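Local coordinates for protein beta-1,4-mannanase (Aplysia kurodai, PDB 3VUP) that probably hydrolyses internal beta-1,4-mannosidic bonds of dietary mannan in the digestive fluid of the sea hare, using a TIM-barrel catalytic domain, at residues G35-N40 and L89-D94; P46-L51 and D97-Y102; T70-F73 and V79-P82; R60-I65 and L159-E164. One frame throughout, in Å; residues are numbered along the deposited sequence. Where two conformers were deposited one is given.

How the interactions relate
Four contacts of one TIM barrel illustrate how its outside is tied to its centre. Interactions 1 and 2 join the same two outer helices, 36-53 and 88-101, with centres about 14 Å apart, and Trp37 of the former touches Thr98 of the latter. Interaction 3 is a small hairpin just before the second helix; Pro82 rests against Leu89 of interaction 1. Interaction 4 lies within the barrel mouth, its centre about 6 Å from that of the chain, where Asn161 and Glu162 hydrogen-bond a Tris molecule, probably from the crystallisation liquor, in the presumed active site. Its centre is about 17 Å from that of interaction 3, yet Thr70 OG1 and His64 ND1, 2.8 Å apart, probably share a hydrogen bond.

Interaction 1: G35-N40 and L89-D94; sequences GQWQRN and LDDMKD
Trp37 lies against Asp91 and Asp94 on the facing helix, and its two ends are held differently. Near the backbone the fit is close: Trp37 CB sits 3.4 Å from Asp91 CG, while the Asp91 carboxylate is itself fixed through OD2 by Thr87 and the backbone N of Gly33. With CG anti to the backbone nitrogen (chi1 162°), the indole swings out along the interface, and NE1 donates a nearly straight bond (174°) to Asp94 OD2 at 2.8 Å. The acceptor lies in the ring plane and uses its anti lone pair; Lys41 adds a salt bridge to the same oxygen. A leucine in place of Trp37 has no indole N-H, and Asp94 OD2 would probably be left to Lys41 and the weak Gln38 bond, with a gap beside Asp94 where the ring had been. The outer side is looser. Gln38 NE2 reaches Asp94 OD2 only in a weak bond of 3.4 Å, and two waters fill in, one linking Gln38 N and the other Gln38 NE2 to Asp91 OD1. The axes of 36-40 and 89-94 approach to 9.7 Å at 40°, the roughly parallel packing of neighbouring helices that forms the outer layer of a TIM barrel.

Interaction 2: P46-L51 and D97-Y102; sequences PEFKKL and DTAKKY
Phe48 and Lys49 meet Ala99 and Tyr102 where helix 88-101 gives way to a loop. The side-chain atoms that touch are all carbons. Phe48 CE1 presses on the Ala99 methyl, CB, at 3.6 Å, and at the root of the same side chain Phe48 CB touches Tyr102 CD2 at 3.8 Å. The phenol ring lies along the helix surface, one face turned to the backbone between Phe48 and Lys49; Lys49 N stands 4.1 Å above the Tyr102 ring plane, offset toward its rim. Lys49 CB then comes to 3.6 Å from Tyr102 CE1, and since CG is anti to the backbone nitrogen (chi1 -179°) the chain carries on past the ring instead of folding over it.

The next shell explains these positions. Ile104 and Val106 back the Phe48 ring, and Val106 also touches Ala99, so the aromatic side chain fills the seam between the two helices and barrel strand 105-112. Tyr102 OH is hydrogen-bonded to Glu45, on helix 36-53 just before Pro46, which holds the far end of the phenol, while Lys49 NZ is drawn off to a salt bridge with Asp53 on its own helix.

Between 46-51 and 97-102 the contact is apolar, with no hydrogen bond across it. The polar links sit at its border, on Glu45, which takes both the Tyr102 hydroxyl and a salt bridge from Lys101.

Interaction 3: T70-F73 and V79-P82; sequences TPAF and VTGP
Phe73 and Val79 face each other in a short antiparallel beta hairpin, a two-stranded excursion between barrel strand 58-65 and helix 88-101. They form a non-hydrogen-bonded pair with side chains on a common face. There Val79 CG2 stands over the Phe73 ring, 4.1 Å from its centroid and 29° off the normal, in a CH-pi contact. Val79 CG1, anti to the backbone nitrogen (chi1 172°), meets Pro71 CB at 3.8 Å, while CG2 lies between the proline ring and the Phe73 ring; the proline crosses the valine at about a right angle. Tyr136 and Ala140 of helix 130-147 touch both Pro71 and Val79 and seat the hairpin on the outer layer.

Ala72 stands on the other face, its CB 3.4 Å from Thr80 OG1. Its backbone carries the two cross-strand bonds, Ala72 N to Gly81 O at 3.0 Å and Thr80 N to Ala72 O at 2.8 Å. Before it, the peptide bond between Thr70 and Pro71 is cis, and Pro71 lies beside Pro82. The carbonyl Pro82 O is buried there without a conventional hydrogen-bond donor and receives instead a CA-H...O contact from Pro71 CA, at 3.4 Å with 161° at the hydrogen.

Interaction 4: R60-I65 and L159-E164; sequences RLWIHI and LMNEPE
Arg60 and Trp62 reach Asn161 from a strand that is not its neighbour: 58-65 and 157-161 are parallel barrel strands with 105-112 between them, so the meeting is made by side chains alone. Extended from CG to NE, the Arg60 chain brings NH2 to Asn161 OD1 at 2.8 Å (165°). The bond lies in the carbonyl plane on a lone pair, and the oxygen sits at the edge of the guanidinium. Asp158, through NE, and Glu293 with Asn22, through NH1, brace the other nitrogens. Trp62 approaches differently. Its six-membered ring has Asn161 CB over one face, 4.2 Å from the centroid, in a CH-pi contact, and Trp62 CZ2 comes to 3.3 Å from Asn161 CG, the ring and amide planes 39° apart. Asn161 ND2 is hydrogen-bonded to Asn112 OD1 and to a Tris molecule, probably from the crystallisation liquor, that marks the pocket. A leucine here has no amide, so Asn112 OD1 and Arg60 NH2 would probably each lose a mate, though Asp158, Glu293 and Asn22 would still grip the guanidinium. An Asn-Glu pair at the C-terminal end of the fourth strand, here Asn161-Glu162, with a glutamate closing the seventh, Glu293, is consistent with the active site of clan GH-A glycosidases.

Interaction 1: G35-N40 and L89-D94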
loop_
_atom_site.group_PDB
_atom_site.type_symbol
_atom_site.label_atom_id
_atom_site.label_comp_id
_atom_site.label_asym_id
_atom_site.label_seq_id
_atom_site.Cartn_x
_atom_site.Cartn_y
_atom_site.Cartn_z
ATOM N N GLY A 35 -22.929 -1.842 4.629
ATOM C CA GLY A 35 -23.149 -2.316 5.986
ATOM C C GLY A 35 -22.094 -3.269 6.520
ATOM O O GLY A 35 -22.227 -3.783 7.629
ATOM N N GLN A 36 -21.035 -3.495 5.752
ATOM C CA GLN A 36 -20.085 -4.552 6.075
ATOM C C GLN A 36 -19.118 -4.199 7.200
ATOM O O GLN A 36 -18.642 -5.082 7.916
ATOM C CB GLN A 36 -19.318 -4.965 4.816
ATOM C CG GLN A 36 -20.243 -5.578 3.779
ATOM C CD GLN A 36 -19.604 -5.804 2.416
ATOM O OE1 GLN A 36 -19.837 -6.834 1.795
ATOM N NE2 GLN A 36 -18.822 -4.841 1.936
ATOM N N TRP A 37 -18.811 -2.915 7.350
ATOM C CA TRP A 37 -17.892 -2.498 8.403
ATOM C C TRP A 37 -18.484 -2.736 9.785
ATOM O O TRP A 37 -17.834 -3.315 10.657
ATOM C CB TRP A 37 -17.460 -1.042 8.225
ATOM C CG TRP A 37 -16.887 -0.444 9.473
ATOM C CD1 TRP A 37 -17.495 0.461 10.289
ATOM C CD2 TRP A 37 -15.607 -0.722 10.066
ATOM N NE1 TRP A 37 -16.683 0.770 11.347
ATOM C CE2 TRP A 37 -15.515 0.063 11.234
ATOM C CE3 TRP A 37 -14.532 -1.548 9.720
ATOM C CZ2 TRP A 37 -14.394 0.046 12.060
ATOM C CZ3 TRP A 37 -13.416 -1.562 10.546
ATOM C CH2 TRP A 37 -13.359 -0.771 11.701
ATOM N N GLN A 38 -19.724 -2.312 9.989
ATOM C CA GLN A 38 -20.330 -2.522 11.295
ATOM C C GLN A 38 -20.468 -4.015 11.610
ATOM O O GLN A 38 -20.389 -4.412 12.772
ATOM C CB GLN A 38 -21.666 -1.784 11.419
ATOM C CG GLN A 38 -21.537 -0.262 11.436
ATOM C CD GLN A 38 -20.718 0.272 12.607
ATOM O OE1 GLN A 38 -20.614 -0.365 13.660
ATOM N NE2 GLN A 38 -20.139 1.453 12.426
ATOM N N ARG A 39 -20.646 -4.840 10.578
ATOM C CA ARG A 39 -20.728 -6.281 10.779
ATOM C C ARG A 39 -19.387 -6.897 11.168
ATOM O O ARG A 39 -19.343 -7.864 11.932
ATOM C CB ARG A 39 -21.300 -6.974 9.542
ATOM C CG ARG A 39 -22.796 -6.757 9.369
ATOM C CD ARG A 39 -23.372 -7.641 8.274
ATOM N NE ARG A 39 -23.009 -7.171 6.942
ATOM C CZ ARG A 39 -23.728 -6.305 6.237
ATOM N NH1 ARG A 39 -24.853 -5.812 6.738
ATOM N NH2 ARG A 39 -23.325 -5.931 5.031
ATOM N N ASN A 40 -18.294 -6.333 10.658
ATOM C CA ASN A 40 -16.954 -6.871 10.919
ATOM C C ASN A 40 -16.187 -6.163 12.036
ATOM O O ASN A 40 -15.128 -6.634 12.455
ATOM C CB ASN A 40 -16.091 -6.829 9.651
ATOM C CG ASN A 40 -16.436 -7.924 8.646
ATOM O OD1 ASN A 40 -15.849 -9.006 8.659
ATOM N ND2 ASN A 40 -17.354 -7.622 7.735
ATOM N N LEU A 89 -18.957 5.923 3.409
ATOM C CA LEU A 89 -18.311 7.116 3.938
ATOM C C LEU A 89 -18.236 7.037 5.464
ATOM O O LEU A 89 -17.177 7.240 6.048
ATOM C CB LEU A 89 -19.028 8.385 3.471
ATOM C CG LEU A 89 -19.138 8.550 1.951
ATOM C CD1 LEU A 89 -19.812 9.869 1.629
ATOM C CD2 LEU A 89 -17.781 8.459 1.273
ATOM N N ASP A 90 -19.360 6.718 6.103
ATOM C CA ASP A 90 -19.381 6.508 7.548
ATOM C C ASP A 90 -18.396 5.420 7.978
ATOM O O ASP A 90 -17.740 5.538 9.015
ATOM C CB ASP A 90 -20.786 6.114 8.028
ATOM C CG ASP A 90 -21.795 7.251 7.940
ATOM O OD1 ASP A 90 -21.395 8.433 7.945
ATOM O OD2 ASP A 90 -23.005 6.948 7.880
ATOM N N ASP A 91 -18.315 4.351 7.189
ATOM C CA ASP A 91 -17.450 3.225 7.513
ATOM C C ASP A 91 -15.987 3.652 7.537
ATOM O O ASP A 91 -15.235 3.291 8.448
ATOM C CB ASP A 91 -17.616 2.098 6.492
ATOM C CG ASP A 91 -18.995 1.453 6.525
ATOM O OD1 ASP A 91 -19.731 1.594 7.532
ATOM O OD2 ASP A 91 -19.328 0.781 5.522
ATOM N N MET A 92 -15.579 4.416 6.532
ATOM C CA MET A 92 -14.189 4.839 6.456
ATOM C C MET A 92 -13.846 5.797 7.599
ATOM O O MET A 92 -12.769 5.701 8.195
ATOM C CB MET A 92 -13.880 5.449 5.089
ATOM C CG MET A 92 -13.987 4.444 3.934
ATOM S SD MET A 92 -12.865 3.025 4.070
ATOM C CE MET A 92 -11.265 3.822 3.915
ATOM N N LYS A 93 -14.770 6.693 7.938
ATOM C CA LYS A 93 -14.552 7.579 9.071
ATOM C C LYS A 93 -14.476 6.793 10.377
ATOM O O LYS A 93 -13.605 7.045 11.205
ATOM C CB LYS A 93 -15.632 8.661 9.154
ATOM C CG LYS A 93 -15.568 9.460 10.457
ATOM C CD LYS A 93 -16.069 10.884 10.317
ATOM C CE LYS A 93 -15.650 11.717 11.525
ATOM N NZ LYS A 93 -16.085 11.111 12.817
ATOM N N ASP A 94 -15.376 5.831 10.554
ATOM C CA ASP A 94 -15.388 5.049 11.779
ATOM C C ASP A 94 -14.144 4.173 11.915
ATOM O O ASP A 94 -13.640 3.972 13.023
ATOM C CB ASP A 94 -16.660 4.211 11.884
ATOM C CG ASP A 94 -16.930 3.753 13.299
ATOM O OD1 ASP A 94 -16.901 4.602 14.216
ATOM O OD2 ASP A 94 -17.158 2.545 13.501
HETATM O O HOH W 1 -21.112 -0.766 7.973
HETATM O O HOH W 2 -20.409 2.836 9.903
#

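Interaction 2: P46-L51 and D97-Y102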
loop_
_atom_site.group_PDB
_atom_site.type_symbol
_atom_site.label_atom_id
_atom_site.label_comp_id
_atom_site.label_asym_id
_atom_site.label_seq_id
_atom_site.Cartn_x
_atom_site.Cartn_y
_atom_site.Cartn_z
ATOM N N PRO A 46 -10.572 -5.577 17.841
ATOM C CA PRO A 46 -9.572 -6.272 18.665
ATOM C C PRO A 46 -8.201 -6.393 17.999
ATOM O O PRO A 46 -7.202 -6.460 18.712
ATOM C CB PRO A 46 -10.189 -7.658 18.872
ATOM C CG PRO A 46 -11.646 -7.409 18.820
ATOM C CD PRO A 46 -11.834 -6.339 17.772
ATOM N N GLU A 47 -8.145 -6.424 16.672
ATOM C CA GLU A 47 -6.854 -6.461 16.000
ATOM C C GLU A 47 -6.104 -5.144 16.178
ATOM O O GLU A 47 -4.884 -5.134 16.314
ATOM C CB GLU A 47 -7.010 -6.829 14.523
ATOM C CG GLU A 47 -7.620 -8.205 14.315
ATOM C CD GLU A 47 -6.745 -9.335 14.834
ATOM O OE1 GLU A 47 -5.503 -9.179 14.878
ATOM O OE2 GLU A 47 -7.307 -10.390 15.197
ATOM N N PHE A 48 -6.822 -4.026 16.166
ATOM C CA PHE A 48 -6.186 -2.753 16.486
ATOM C C PHE A 48 -5.675 -2.735 17.929
ATOM O O PHE A 48 -4.578 -2.256 18.206
ATOM C CB PHE A 48 -7.138 -1.582 16.244
ATOM C CG PHE A 48 -7.235 -1.171 14.798
ATOM C CD1 PHE A 48 -6.372 -0.222 14.282
ATOM C CD2 PHE A 48 -8.169 -1.745 13.948
ATOM C CE1 PHE A 48 -6.441 0.160 12.955
ATOM C CE2 PHE A 48 -8.244 -1.360 12.613
ATOM C CZ PHE A 48 -7.380 -0.405 12.124
ATOM N N LYS A 49 -6.473 -3.245 18.857
ATOM C CA LYS A 49 -6.053 -3.271 20.253
ATOM C C LYS A 49 -4.807 -4.131 20.442
ATOM O O LYS A 49 -3.853 -3.707 21.092
ATOM C CB LYS A 49 -7.172 -3.774 21.151
ATOM C CG LYS A 49 -6.781 -3.783 22.619
ATOM C CD LYS A 49 -7.922 -4.248 23.496
ATOM C CE LYS A 49 -7.662 -3.934 24.961
ATOM N NZ LYS A 49 -6.444 -4.614 25.464
ATOM N N LYS A 50 -4.812 -5.335 19.878
ATOM C CA LYS A 50 -3.661 -6.226 20.009
ATOM C C LYS A 50 -2.404 -5.607 19.410
ATOM O O LYS A 50 -1.317 -5.715 19.983
ATOM C CB LYS A 50 -3.937 -7.582 19.360
ATOM C CG LYS A 50 -4.925 -8.418 20.148
ATOM C CD LYS A 50 -5.076 -9.816 19.581
ATOM C CE LYS A 50 -5.749 -9.787 18.216
ATOM N NZ LYS A 50 -6.032 -11.160 17.702
ATOM N N LEU A 51 -2.551 -4.957 18.260
ATOM C CA LEU A 51 -1.419 -4.308 17.620
ATOM C C LEU A 51 -0.856 -3.179 18.476
ATOM O O LEU A 51 0.355 -3.078 18.672
ATOM C CB LEU A 51 -1.830 -3.779 16.250
ATOM C CG LEU A 51 -0.757 -3.008 15.489
ATOM C CD1 LEU A 51 0.458 -3.894 15.226
ATOM C CD2 LEU A 51 -1.329 -2.466 14.191
ATOM N N ASP A 97 -11.635 6.637 13.186
ATOM C CA ASP A 97 -11.935 6.980 14.576
ATOM C C ASP A 97 -11.542 5.831 15.510
ATOM O O ASP A 97 -11.035 6.048 16.611
ATOM C CB ASP A 97 -13.421 7.299 14.752
ATOM C CG ASP A 97 -13.836 8.604 14.097
ATOM O OD1 ASP A 97 -12.969 9.458 13.812
ATOM O OD2 ASP A 97 -15.056 8.773 13.887
ATOM N N THR A 98 -11.782 4.606 15.057
ATOM C CA THR A 98 -11.444 3.425 15.837
ATOM C C THR A 98 -9.932 3.300 15.990
ATOM O O THR A 98 -9.423 3.058 17.087
ATOM C CB THR A 98 -12.039 2.155 15.196
ATOM O OG1 THR A 98 -13.465 2.281 15.144
ATOM C CG2 THR A 98 -11.674 0.917 16.004
ATOM N N ALA A 99 -9.213 3.496 14.891
ATOM C CA ALA A 99 -7.759 3.444 14.911
ATOM C C ALA A 99 -7.181 4.504 15.849
ATOM O O ALA A 99 -6.227 4.245 16.587
ATOM C CB ALA A 99 -7.222 3.631 13.537
ATOM N N LYS A 100 -7.770 5.698 15.828
ATOM C CA LYS A 100 -7.297 6.786 16.673
ATOM C C LYS A 100 -7.331 6.382 18.143
ATOM O O LYS A 100 -6.419 6.712 18.900
ATOM C CB LYS A 100 -8.134 8.048 16.442
ATOM C CG LYS A 100 -7.707 9.252 17.281
ATOM C CD LYS A 100 -8.656 10.438 17.103
ATOM C CE LYS A 100 -8.316 11.582 18.049
ATOM N NZ LYS A 100 -9.233 12.741 17.866
ATOM N N LYS A 101 -8.371 5.648 18.534
ATOM C CA LYS A 101 -8.527 5.188 19.915
ATOM C C LYS A 101 -7.331 4.370 20.387
ATOM O O LYS A 101 -6.979 4.386 21.568
ATOM C CB LYS A 101 -9.810 4.371 20.087
ATOM C CG LYS A 101 -11.087 5.152 19.853
ATOM C CD LYS A 101 -12.297 4.401 20.387
ATOM C CE LYS A 101 -12.365 2.991 19.829
ATOM N NZ LYS A 101 -13.520 2.230 20.382
ATOM N N TYR A 102 -6.709 3.672 19.445
ATOM C CA TYR A 102 -5.599 2.779 19.734
ATOM C C TYR A 102 -4.254 3.326 19.264
ATOM O O TYR A 102 -3.268 2.592 19.224
ATOM C CB TYR A 102 -5.869 1.397 19.126
ATOM C CG TYR A 102 -7.123 0.788 19.696
ATOM C CD1 TYR A 102 -7.121 0.217 20.958
ATOM C CD2 TYR A 102 -8.318 0.831 18.994
ATOM C CE1 TYR A 102 -8.273 -0.312 21.498
ATOM C CE2 TYR A 102 -9.473 0.302 19.518
ATOM C CZ TYR A 102 -9.445 -0.270 20.771
ATOM O OH TYR A 102 -10.596 -0.801 21.313
#

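Interaction 3: T70-F73 and V79-P82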
loop_
_atom_site.group_PDB
_atom_site.type_symbol
_atom_site.label_atom_id
_atom_site.label_comp_id
_atom_site.label_asym_id
_atom_site.label_seq_id
_atom_site.Cartn_x
_atom_site.Cartn_y
_atom_site.Cartn_z
ATOM N N THR A 70 -17.060 -2.842 -3.070
ATOM C CA THR A 70 -16.907 -1.407 -3.298
ATOM C C THR A 70 -15.802 -1.182 -4.319
ATOM O O THR A 70 -14.931 -2.024 -4.479
ATOM C CB THR A 70 -16.589 -0.597 -2.017
ATOM O OG1 THR A 70 -15.304 -0.977 -1.506
ATOM C CG2 THR A 70 -17.674 -0.755 -0.955
ATOM N N PRO A 71 -15.847 -0.061 -5.048
ATOM C CA PRO A 71 -16.975 0.871 -5.139
ATOM C C PRO A 71 -18.146 0.192 -5.857
ATOM O O PRO A 71 -18.029 -0.967 -6.259
ATOM C CB PRO A 71 -16.405 1.998 -5.997
ATOM C CG PRO A 71 -15.466 1.286 -6.915
ATOM C CD PRO A 71 -14.811 0.239 -6.051
ATOM N N ALA A 72 -19.265 0.895 -5.989
ATOM C CA ALA A 72 -20.409 0.361 -6.716
ATOM C C ALA A 72 -20.238 0.605 -8.211
ATOM O O ALA A 72 -19.932 1.726 -8.630
ATOM C CB ALA A 72 -21.685 1.006 -6.216
ATOM N N PHE A 73 -20.446 -0.443 -9.007
ATOM C CA PHE A 73 -20.341 -0.358 -10.462
ATOM C C PHE A 73 -21.701 -0.599 -11.095
ATOM O O PHE A 73 -22.482 -1.409 -10.594
ATOM C CB PHE A 73 -19.410 -1.446 -11.004
ATOM C CG PHE A 73 -17.968 -1.279 -10.631
ATOM C CD1 PHE A 73 -17.069 -0.710 -11.520
ATOM C CD2 PHE A 73 -17.503 -1.724 -9.406
ATOM C CE1 PHE A 73 -15.733 -0.574 -11.189
ATOM C CE2 PHE A 73 -16.165 -1.599 -9.069
ATOM C CZ PHE A 73 -15.282 -1.020 -9.956
ATOM N N VAL A 79 -18.412 3.534 -12.404
ATOM C CA VAL A 79 -18.667 3.624 -10.974
ATOM C C VAL A 79 -19.815 4.590 -10.687
ATOM O O VAL A 79 -19.854 5.694 -11.237
ATOM C CB VAL A 79 -17.384 4.034 -10.225
ATOM C CG1 VAL A 79 -17.670 4.323 -8.762
ATOM C CG2 VAL A 79 -16.340 2.942 -10.375
ATOM N N THR A 80 -20.747 4.164 -9.834
ATOM C CA THR A 80 -21.901 4.987 -9.483
ATOM C C THR A 80 -21.772 5.699 -8.146
ATOM O O THR A 80 -22.448 6.698 -7.908
ATOM C CB THR A 80 -23.208 4.165 -9.467
ATOM O OG1 THR A 80 -23.130 3.141 -8.466
ATOM C CG2 THR A 80 -23.450 3.532 -10.820
ATOM N N GLY A 81 -20.919 5.179 -7.272
ATOM C CA GLY A 81 -20.768 5.743 -5.945
ATOM C C GLY A 81 -19.840 4.881 -5.116
ATOM O O GLY A 81 -19.349 3.856 -5.593
ATOM N N PRO A 82 -19.592 5.284 -3.865
ATOM C CA PRO A 82 -18.666 4.546 -2.999
ATOM C C PRO A 82 -19.171 3.148 -2.642
ATOM O O PRO A 82 -18.374 2.238 -2.408
ATOM C CB PRO A 82 -18.567 5.435 -1.748
ATOM C CG PRO A 82 -18.988 6.788 -2.209
ATOM C CD PRO A 82 -20.045 6.541 -3.243
#

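Interaction 4: R60-I65 and L159-E164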
loop_
_atom_site.group_PDB
_atom_site.type_symbol
_atom_site.label_atom_id
_atom_site.label_comp_id
_atom_site.label_asym_id
_atom_site.label_seq_id
_atom_site.Cartn_x
_atom_site.Cartn_y
_atom_site.Cartn_z
ATOM N N ARG A 60 -1.843 -1.644 7.791
ATOM C CA ARG A 60 -2.263 -1.631 6.394
ATOM C C ARG A 60 -3.430 -2.608 6.276
ATOM O O ARG A 60 -3.381 -3.707 6.827
ATOM C CB ARG A 60 -1.106 -2.060 5.493
ATOM C CG ARG A 60 -1.452 -2.142 4.000
ATOM C CD ARG A 60 -0.183 -2.267 3.201
ATOM N NE ARG A 60 -0.307 -2.351 1.747
ATOM C CZ ARG A 60 -0.098 -3.447 1.019
ATOM N NH1 ARG A 60 0.100 -4.631 1.592
ATOM N NH2 ARG A 60 -0.106 -3.353 -0.304
ATOM N N LEU A 61 -4.490 -2.209 5.581
ATOM C CA LEU A 61 -5.633 -3.097 5.367
ATOM C C LEU A 61 -6.277 -2.749 4.035
ATOM O O LEU A 61 -6.152 -1.624 3.540
ATOM C CB LEU A 61 -6.643 -3.042 6.518
ATOM C CG LEU A 61 -7.630 -1.874 6.597
ATOM C CD1 LEU A 61 -8.626 -2.128 7.714
ATOM C CD2 LEU A 61 -6.924 -0.551 6.826
ATOM N N TRP A 62 -6.930 -3.735 3.440
ATOM C CA TRP A 62 -7.336 -3.639 2.050
ATOM C C TRP A 62 -8.822 -3.341 1.930
ATOM O O TRP A 62 -9.641 -3.897 2.667
ATOM C CB TRP A 62 -7.002 -4.924 1.310
ATOM C CG TRP A 62 -5.538 -5.287 1.234
ATOM C CD1 TRP A 62 -4.486 -4.771 1.941
ATOM C CD2 TRP A 62 -4.998 -6.297 0.398
ATOM N NE1 TRP A 62 -3.312 -5.394 1.566
ATOM C CE2 TRP A 62 -3.608 -6.344 0.619
ATOM C CE3 TRP A 62 -5.558 -7.162 -0.544
ATOM C CZ2 TRP A 62 -2.774 -7.244 -0.057
ATOM C CZ3 TRP A 62 -4.746 -8.042 -1.209
ATOM C CH2 TRP A 62 -3.365 -8.087 -0.959
ATOM N N ILE A 63 -9.155 -2.472 0.977
ATOM C CA ILE A 63 -10.495 -1.912 0.857
ATOM C C ILE A 63 -11.262 -2.494 -0.334
ATOM O O ILE A 63 -11.997 -3.463 -0.164
ATOM C CB ILE A 63 -10.461 -0.356 0.807
ATOM C CG1 ILE A 63 -9.555 0.213 1.921
ATOM C CG2 ILE A 63 -11.870 0.203 0.883
ATOM C CD1 ILE A 63 -9.949 -0.172 3.329
ATOM N N HIS A 64 -11.105 -1.931 -1.535
ATOM C CA HIS A 64 -11.899 -2.398 -2.680
ATOM C C HIS A 64 -11.429 -3.758 -3.196
ATOM O O HIS A 64 -12.241 -4.598 -3.605
ATOM C CB HIS A 64 -11.849 -1.431 -3.870
ATOM C CG HIS A 64 -12.144 0.008 -3.556
ATOM N ND1 HIS A 64 -13.216 0.427 -2.794
ATOM C CD2 HIS A 64 -11.535 1.134 -3.995
ATOM C CE1 HIS A 64 -13.227 1.749 -2.748
ATOM N NE2 HIS A 64 -12.223 2.203 -3.476
ATOM N N ILE A 65 -10.107 -3.931 -3.233
ATOM C CA ILE A 65 -9.440 -5.135 -3.724
ATOM C C ILE A 65 -9.626 -5.243 -5.240
ATOM O O ILE A 65 -8.880 -4.602 -5.983
ATOM C CB ILE A 65 -9.792 -6.390 -2.893
ATOM C CG1 ILE A 65 -9.573 -6.058 -1.407
ATOM C CG2 ILE A 65 -8.929 -7.555 -3.304
ATOM C CD1 ILE A 65 -9.546 -7.246 -0.484
ATOM N N LEU A 159 -2.428 3.025 -3.167
ATOM C CA LEU A 159 -3.318 2.892 -4.318
ATOM C C LEU A 159 -3.535 1.460 -4.764
ATOM O O LEU A 159 -4.607 1.115 -5.246
ATOM C CB LEU A 159 -2.781 3.682 -5.502
ATOM C CG LEU A 159 -2.609 5.177 -5.278
ATOM C CD1 LEU A 159 -2.197 5.829 -6.579
ATOM C CD2 LEU A 159 -3.879 5.812 -4.737
ATOM N N MET A 160 -2.506 0.630 -4.662
ATOM C CA MET A 160 -2.604 -0.698 -5.233
ATOM C C MET A 160 -1.583 -1.650 -4.678
ATOM O O MET A 160 -0.374 -1.366 -4.630
ATOM C CB MET A 160 -2.452 -0.646 -6.751
ATOM C CG MET A 160 -2.621 -2.005 -7.440
ATOM S SD MET A 160 -2.667 -1.905 -9.237
ATOM C CE MET A 160 -4.372 -2.333 -9.538
ATOM N N ASN A 161 -2.077 -2.815 -4.291
ATOM C CA ASN A 161 -1.209 -3.914 -3.945
ATOM C C ASN A 161 -0.676 -4.643 -5.170
ATOM O O ASN A 161 -1.447 -5.213 -5.946
ATOM C CB ASN A 161 -1.950 -4.922 -3.087
ATOM C CG ASN A 161 -1.029 -5.998 -2.605
ATOM O OD1 ASN A 161 -0.135 -5.727 -1.809
ATOM N ND2 ASN A 161 -1.185 -7.210 -3.125
ATOM N N GLU A 162 0.644 -4.613 -5.323
ATOM C CA GLU A 162 1.372 -5.436 -6.292
ATOM C C GLU A 162 0.833 -5.375 -7.729
ATOM O O GLU A 162 0.394 -6.391 -8.276
ATOM C CB GLU A 162 1.451 -6.881 -5.789
ATOM C CG GLU A 162 2.103 -6.928 -4.404
ATOM C CD GLU A 162 2.445 -8.318 -3.896
ATOM O OE1 GLU A 162 1.977 -9.326 -4.476
ATOM O OE2 GLU A 162 3.193 -8.396 -2.885
ATOM N N PRO A 163 0.902 -4.190 -8.363
ATOM C CA PRO A 163 0.512 -4.082 -9.778
ATOM C C PRO A 163 1.212 -5.145 -10.632
ATOM O O PRO A 163 0.662 -5.607 -11.634
ATOM C CB PRO A 163 1.010 -2.688 -10.174
ATOM C CG PRO A 163 1.129 -1.932 -8.885
ATOM C CD PRO A 163 1.476 -2.936 -7.841
ATOM N N GLU A 164 2.416 -5.529 -10.223
ATOM C CA GLU A 164 3.244 -6.438 -11.002
ATOM C C GLU A 164 2.654 -7.831 -11.168
ATOM O O GLU A 164 3.086 -8.576 -12.042
ATOM C CB GLU A 164 4.651 -6.510 -10.415
ATOM C CG GLU A 164 5.319 -5.148 -10.312
ATOM C CD GLU A 164 5.001 -4.383 -9.025
ATOM O OE1 GLU A 164 4.352 -4.941 -8.108
ATOM O OE2 GLU A 164 5.433 -3.207 -8.947
#